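Local coordinates for Ice-binding protein (Flavobacteriaceae bacterium, PDB 5UYT) that probably binds to ice crystals and restrains their growth, as an antifreeze protein built from two ice-binding-like right-handed beta-solenoid domains, at residues L156-V161 with V174-V179; H310-N315 with F336-N341. All blocks are in the same frame, centred on the assembly; numbering follows the deposited sequence.

Contact 1. Residues L156-V161 with V174-V179; sequences LATNTV and VLQSGV
L156 and L175 lie side by side, pointing the same way into the interior of the solenoid, and meet branch to branch at 3.8 Å between L156 CD1 and L175 CD2. V179, at the end of the turn from Q176, meets L156 of this pair: its CG2, anti to the carbonyl carbon, sits 4.0 Å from L156 CB and also touches A157 O. On the outer side, Q176 runs its CB and CG past L156 O, which takes the backbone N-H of Q176 at 3.0 Å. Beyond CG the chain is extended (chi2 -175°), which sets CD beside A157 CA; NE2 bonds D155 OD1, while OE1 accepts from a water that in turn accepts from T158 N.

Both segments then bend through stacked type II turns, A157 to T160 and Q176 to V179, tied by N159 N to S177 O at 2.8 Å. N159 OD1 lies 3.5 Å from G178 CA. A157 O is gripped twice from one face of its plane, by T160 N and by T160 OG1, the hydroxyl at 2.7 Å. On successive coils, strand 154-156 lies between 173-175 and 127-129 in a parallel sheet, and T160 OG1 also bonds S129 OG on the coil beyond.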
loop_
_atom_site.group_PDB
_atom_site.type_symbol
_atom_site.label_atom_id
_atom_site.label_comp_id
_atom_site.label_asym_id
_atom_site.label_seq_id
_atom_site.Cartn_x
_atom_site.Cartn_y
_atom_site.Cartn_z
ATOM N N LEU A 156 -5.704 13.564 19.372
ATOM C CA LEU A 156 -6.869 13.515 18.507
ATOM C C LEU A 156 -7.821 12.425 18.955
ATOM O O LEU A 156 -7.431 11.251 19.041
ATOM C CB LEU A 156 -6.458 13.364 17.027
ATOM C CG LEU A 156 -5.463 14.446 16.569
ATOM C CD1 LEU A 156 -5.264 14.315 15.064
ATOM C CD2 LEU A 156 -5.954 15.855 16.898
ATOM N N ALA A 157 -9.073 12.831 19.224
ATOM C CA ALA A 157 -10.102 11.959 19.782
ATOM C C ALA A 157 -10.582 10.937 18.781
ATOM O O ALA A 157 -10.320 11.061 17.575
ATOM C CB ALA A 157 -11.286 12.785 20.264
ATOM N N THR A 158 -11.300 9.937 19.293
ATOM C CA THR A 158 -11.778 8.832 18.475
ATOM C C THR A 158 -12.442 9.305 17.172
ATOM O O THR A 158 -13.250 10.249 17.155
ATOM C CB THR A 158 -12.774 7.958 19.237
ATOM O OG1 THR A 158 -13.863 8.777 19.643
ATOM C CG2 THR A 158 -12.127 7.402 20.495
ATOM N N ASN A 159 -12.094 8.609 16.090
ATOM C CA ASN A 159 -12.663 8.875 14.747
ATOM C C ASN A 159 -12.414 10.298 14.194
ATOM O O ASN A 159 -13.160 10.751 13.326
ATOM C CB ASN A 159 -14.148 8.504 14.691
ATOM C CG ASN A 159 -14.388 7.046 15.024
ATOM O OD1 ASN A 159 -13.663 6.171 14.572
ATOM N ND2 ASN A 159 -15.364 6.786 15.867
ATOM N N THR A 160 -11.367 10.978 14.657
ATOM C CA THR A 160 -11.028 12.291 14.087
ATOM C C THR A 160 -10.485 12.132 12.669
ATOM O O THR A 160 -9.549 11.345 12.448
ATOM C CB THR A 160 -10.011 13.059 14.966
ATOM O OG1 THR A 160 -10.656 13.403 16.194
ATOM C CG2 THR A 160 -9.529 14.354 14.271
ATOM N N VAL A 161 -11.074 12.851 11.719
ATOM C CA VAL A 161 -10.527 12.921 10.361
ATOM C C VAL A 161 -9.625 14.151 10.291
ATOM O O VAL A 161 -10.093 15.299 10.484
ATOM C CB VAL A 161 -11.638 13.006 9.318
ATOM C CG1 VAL A 161 -11.034 13.266 7.927
ATOM C CG2 VAL A 161 -12.477 11.725 9.353
ATOM N N VAL A 174 -0.826 11.666 20.333
ATOM C CA VAL A 174 -1.660 10.533 20.689
ATOM C C VAL A 174 -2.837 10.538 19.700
ATOM O O VAL A 174 -3.603 11.520 19.643
ATOM C CB VAL A 174 -2.186 10.618 22.146
ATOM C CG1 VAL A 174 -3.076 9.411 22.455
ATOM C CG2 VAL A 174 -1.043 10.724 23.166
ATOM N N LEU A 175 -2.973 9.444 18.947
ATOM C CA LEU A 175 -4.030 9.302 17.959
ATOM C C LEU A 175 -4.919 8.166 18.408
ATOM O O LEU A 175 -4.509 7.010 18.412
ATOM C CB LEU A 175 -3.438 9.020 16.564
ATOM C CG LEU A 175 -2.426 10.043 16.018
ATOM C CD1 LEU A 175 -2.083 9.664 14.585
ATOM C CD2 LEU A 175 -2.937 11.479 16.103
ATOM N N GLN A 176 -6.138 8.505 18.797
ATOM C CA GLN A 176 -7.037 7.540 19.406
ATOM C C GLN A 176 -7.757 6.684 18.350
ATOM O O GLN A 176 -7.593 6.915 17.154
ATOM C CB GLN A 176 -8.032 8.287 20.294
ATOM C CG GLN A 176 -7.429 8.915 21.556
ATOM C CD GLN A 176 -8.484 9.532 22.456
ATOM O OE1 GLN A 176 -9.486 8.885 22.781
ATOM N NE2 GLN A 176 -8.274 10.791 22.869
ATOM N N SER A 177 -8.544 5.706 18.814
ATOM C CA SER A 177 -9.217 4.728 17.972
ATOM C C SER A 177 -9.894 5.376 16.761
ATOM O O SER A 177 -10.713 6.284 16.917
ATOM C CB SER A 177 -10.254 3.978 18.819
ATOM O OG SER A 177 -11.005 3.102 17.992
ATOM N N GLY A 178 -9.534 4.924 15.557
ATOM C CA GLY A 178 -10.260 5.294 14.339
ATOM C C GLY A 178 -9.864 6.623 13.720
ATOM O O GLY A 178 -10.485 7.056 12.730
ATOM N N VAL A 179 -8.865 7.295 14.300
ATOM C CA VAL A 179 -8.317 8.504 13.679
ATOM C C VAL A 179 -7.885 8.191 12.249
ATOM O O VAL A 179 -7.294 7.125 11.982
ATOM C CB VAL A 179 -7.151 9.101 14.479
ATOM C CG1 VAL A 179 -6.326 10.083 13.637
ATOM C CG2 VAL A 179 -7.675 9.811 15.723
HETATM O O HOH W 1 -11.822 10.047 22.108
#

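Contact 2. Residues H310-N315 with F336-N341; sequences HTYLLN and FVIKIN
T311 and V337 start a run of matched pairs between two parallel strands on successive coils of a right-handed beta-solenoid. The strands cross at -19° with their axes 4.7 Å apart, and on one face T311 and V337 stand side by side. K339 fits its aliphatic chain into the groove beside them: CB and CG pass Y312 O, and the bend at chi3 (-74°) places CE against T311 CG2 at 3.8 Å. Its NZ then bonds L289 O and T291 OG1.

On the opposite face the bump is L314. Its CD1 wedges between I338 and I340, 3.7 Å from I338 CG2 and 3.8 Å from I340 CG1, with all three side chains pointing the same way. Back toward the start of the strand, H310 CB lies over one face of the Y312 ring, offset toward the rim and 3.5 Å above its plane; H310 ND1 bonds Y312 OH, and that hydroxyl also bonds D47 OD1 from the N-terminal half. Five backbone hydrogen bonds bind the strands. Beyond them N341 ND2 donates to N315 OD1 at 2.9 Å, with the acceptor near the N341 amide plane but the donor 39° out of the N315 carbonyl plane.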
loop_
_atom_site.group_PDB
_atom_site.type_symbol
_atom_site.label_atom_id
_atom_site.label_comp_id
_atom_site.label_asym_id
_atom_site.label_seq_id
_atom_site.Cartn_x
_atom_site.Cartn_y
_atom_site.Cartn_z
ATOM N N HIS A 310 5.880 -0.702 -5.754
ATOM C CA HIS A 310 7.139 -1.095 -5.104
ATOM C C HIS A 310 7.355 -2.587 -5.385
ATOM O O HIS A 310 6.431 -3.285 -5.806
ATOM C CB HIS A 310 7.050 -0.975 -3.567
ATOM C CG HIS A 310 7.046 0.434 -3.042
ATOM N ND1 HIS A 310 5.901 1.029 -2.556
ATOM C CD2 HIS A 310 8.036 1.347 -2.901
ATOM C CE1 HIS A 310 6.184 2.251 -2.132
ATOM N NE2 HIS A 310 7.471 2.478 -2.344
ATOM N N THR A 311 8.549 -3.060 -5.043
ATOM C CA THR A 311 8.794 -4.465 -4.861
ATOM C C THR A 311 8.683 -4.770 -3.355
ATOM O O THR A 311 9.464 -4.237 -2.555
ATOM C CB THR A 311 10.196 -4.826 -5.342
ATOM O OG1 THR A 311 10.322 -4.527 -6.742
ATOM C CG2 THR A 311 10.454 -6.328 -5.121
ATOM N N TYR A 312 7.757 -5.657 -2.988
ATOM C CA TYR A 312 7.547 -6.020 -1.573
ATOM C C TYR A 312 8.104 -7.394 -1.319
ATOM O O TYR A 312 8.111 -8.237 -2.227
ATOM C CB TYR A 312 6.047 -6.066 -1.275
ATOM C CG TYR A 312 5.431 -4.695 -1.295
ATOM C CD1 TYR A 312 5.547 -3.852 -0.179
ATOM C CD2 TYR A 312 4.781 -4.205 -2.442
ATOM C CE1 TYR A 312 4.999 -2.568 -0.187
ATOM C CE2 TYR A 312 4.232 -2.921 -2.456
ATOM C CZ TYR A 312 4.343 -2.112 -1.325
ATOM O OH TYR A 312 3.831 -0.822 -1.292
ATOM N N LEU A 313 8.526 -7.634 -0.081
ATOM C CA LEU A 313 8.900 -8.983 0.375
ATOM C C LEU A 313 7.985 -9.410 1.532
ATOM O O LEU A 313 7.832 -8.685 2.534
ATOM C CB LEU A 313 10.364 -9.026 0.864
ATOM C CG LEU A 313 10.792 -10.362 1.498
ATOM C CD1 LEU A 313 10.787 -11.535 0.514
ATOM C CD2 LEU A 313 12.158 -10.190 2.164
ATOM N N LEU A 314 7.358 -10.568 1.375
ATOM C CA LEU A 314 6.744 -11.263 2.503
ATOM C C LEU A 314 7.655 -12.467 2.774
ATOM O O LEU A 314 7.669 -13.406 1.975
ATOM C CB LEU A 314 5.322 -11.705 2.132
ATOM C CG LEU A 314 4.323 -10.536 2.024
ATOM C CD1 LEU A 314 3.342 -10.835 0.908
ATOM C CD2 LEU A 314 3.564 -10.355 3.337
ATOM N N ASN A 315 8.406 -12.441 3.884
ATOM C CA ASN A 315 9.518 -13.395 4.067
ATOM C C ASN A 315 9.129 -14.743 4.739
ATOM O O ASN A 315 9.954 -15.350 5.444
ATOM C CB ASN A 315 10.702 -12.738 4.794
ATOM C CG ASN A 315 12.017 -13.485 4.538
ATOM O OD1 ASN A 315 12.227 -14.034 3.444
ATOM N ND2 ASN A 315 12.880 -13.538 5.537
ATOM N N PHE A 336 3.676 -3.452 -9.619
ATOM C CA PHE A 336 3.721 -3.953 -8.256
ATOM C C PHE A 336 4.320 -5.338 -8.317
ATOM O O PHE A 336 3.833 -6.203 -9.080
ATOM C CB PHE A 336 2.303 -4.085 -7.707
ATOM C CG PHE A 336 1.520 -2.804 -7.724
ATOM C CD1 PHE A 336 1.384 -2.060 -6.550
ATOM C CD2 PHE A 336 0.902 -2.355 -8.902
ATOM C CE1 PHE A 336 0.632 -0.876 -6.556
ATOM C CE2 PHE A 336 0.153 -1.170 -8.902
ATOM C CZ PHE A 336 0.022 -0.440 -7.740
ATOM N N VAL A 337 5.356 -5.588 -7.523
ATOM C CA VAL A 337 5.878 -6.943 -7.444
ATOM C C VAL A 337 5.798 -7.406 -5.995
ATOM O O VAL A 337 6.246 -6.707 -5.094
ATOM C CB VAL A 337 7.324 -7.041 -7.978
ATOM C CG1 VAL A 337 7.928 -8.416 -7.641
ATOM C CG2 VAL A 337 7.358 -6.811 -9.509
ATOM N N ILE A 338 5.218 -8.585 -5.774
ATOM C CA ILE A 338 5.058 -9.127 -4.395
ATOM C C ILE A 338 5.816 -10.450 -4.340
ATOM O O ILE A 338 5.414 -11.425 -4.976
ATOM C CB ILE A 338 3.556 -9.307 -4.042
ATOM C CG1 ILE A 338 2.901 -7.904 -4.077
ATOM C CG2 ILE A 338 3.399 -9.906 -2.626
ATOM C CD1 ILE A 338 1.392 -7.899 -3.983
ATOM N N LYS A 339 6.960 -10.455 -3.660
ATOM C CA LYS A 339 7.792 -11.654 -3.551
ATOM C C LYS A 339 7.383 -12.353 -2.253
ATOM O O LYS A 339 7.370 -11.725 -1.181
ATOM C CB LYS A 339 9.286 -11.267 -3.445
ATOM C CG LYS A 339 9.831 -10.474 -4.621
ATOM C CD LYS A 339 11.363 -10.395 -4.575
ATOM C CE LYS A 339 11.797 -9.439 -3.485
ATOM N NZ LYS A 339 13.287 -9.358 -3.446
ATOM N N ILE A 340 7.104 -13.651 -2.324
ATOM C CA ILE A 340 6.675 -14.409 -1.126
ATOM C C ILE A 340 7.664 -15.560 -0.929
ATOM O O ILE A 340 7.851 -16.377 -1.854
ATOM C CB ILE A 340 5.206 -14.927 -1.308
ATOM C CG1 ILE A 340 4.224 -13.750 -1.365
ATOM C CG2 ILE A 340 4.857 -15.922 -0.193
ATOM C CD1 ILE A 340 2.780 -14.171 -1.713
ATOM N N ASN A 341 8.334 -15.602 0.234
ATOM C CA ASN A 341 9.302 -16.650 0.518
ATOM C C ASN A 341 8.603 -17.776 1.298
ATOM O O ASN A 341 8.794 -17.949 2.529
ATOM C CB ASN A 341 10.511 -16.048 1.258
ATOM C CG ASN A 341 11.608 -17.060 1.510
ATOM O OD1 ASN A 341 11.666 -18.107 0.858
ATOM N ND2 ASN A 341 12.496 -16.750 2.457
#

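From the N terminus, the chain reaches contact 1, where 174-179 returns beside 156-161 after 12 intervening residues that hold the rest of strand 161-163 and all of 165-168, closing one solenoid coil at a corner. It goes on through the rest of the first ice-binding-like range and enters the second, where contact 2 closes another coil: 20 residues, with strands 318-320 and 323-327 among them, separate 310-315 from 336-341. The two loops neither nest nor cross; the nearest atoms of contact 1 and contact 2 lie about 19 Å apart. Contact 1 joins coils where a strand runs into a turn, contact 2 joins them along full strands, and D47 links contact 2 to the first half.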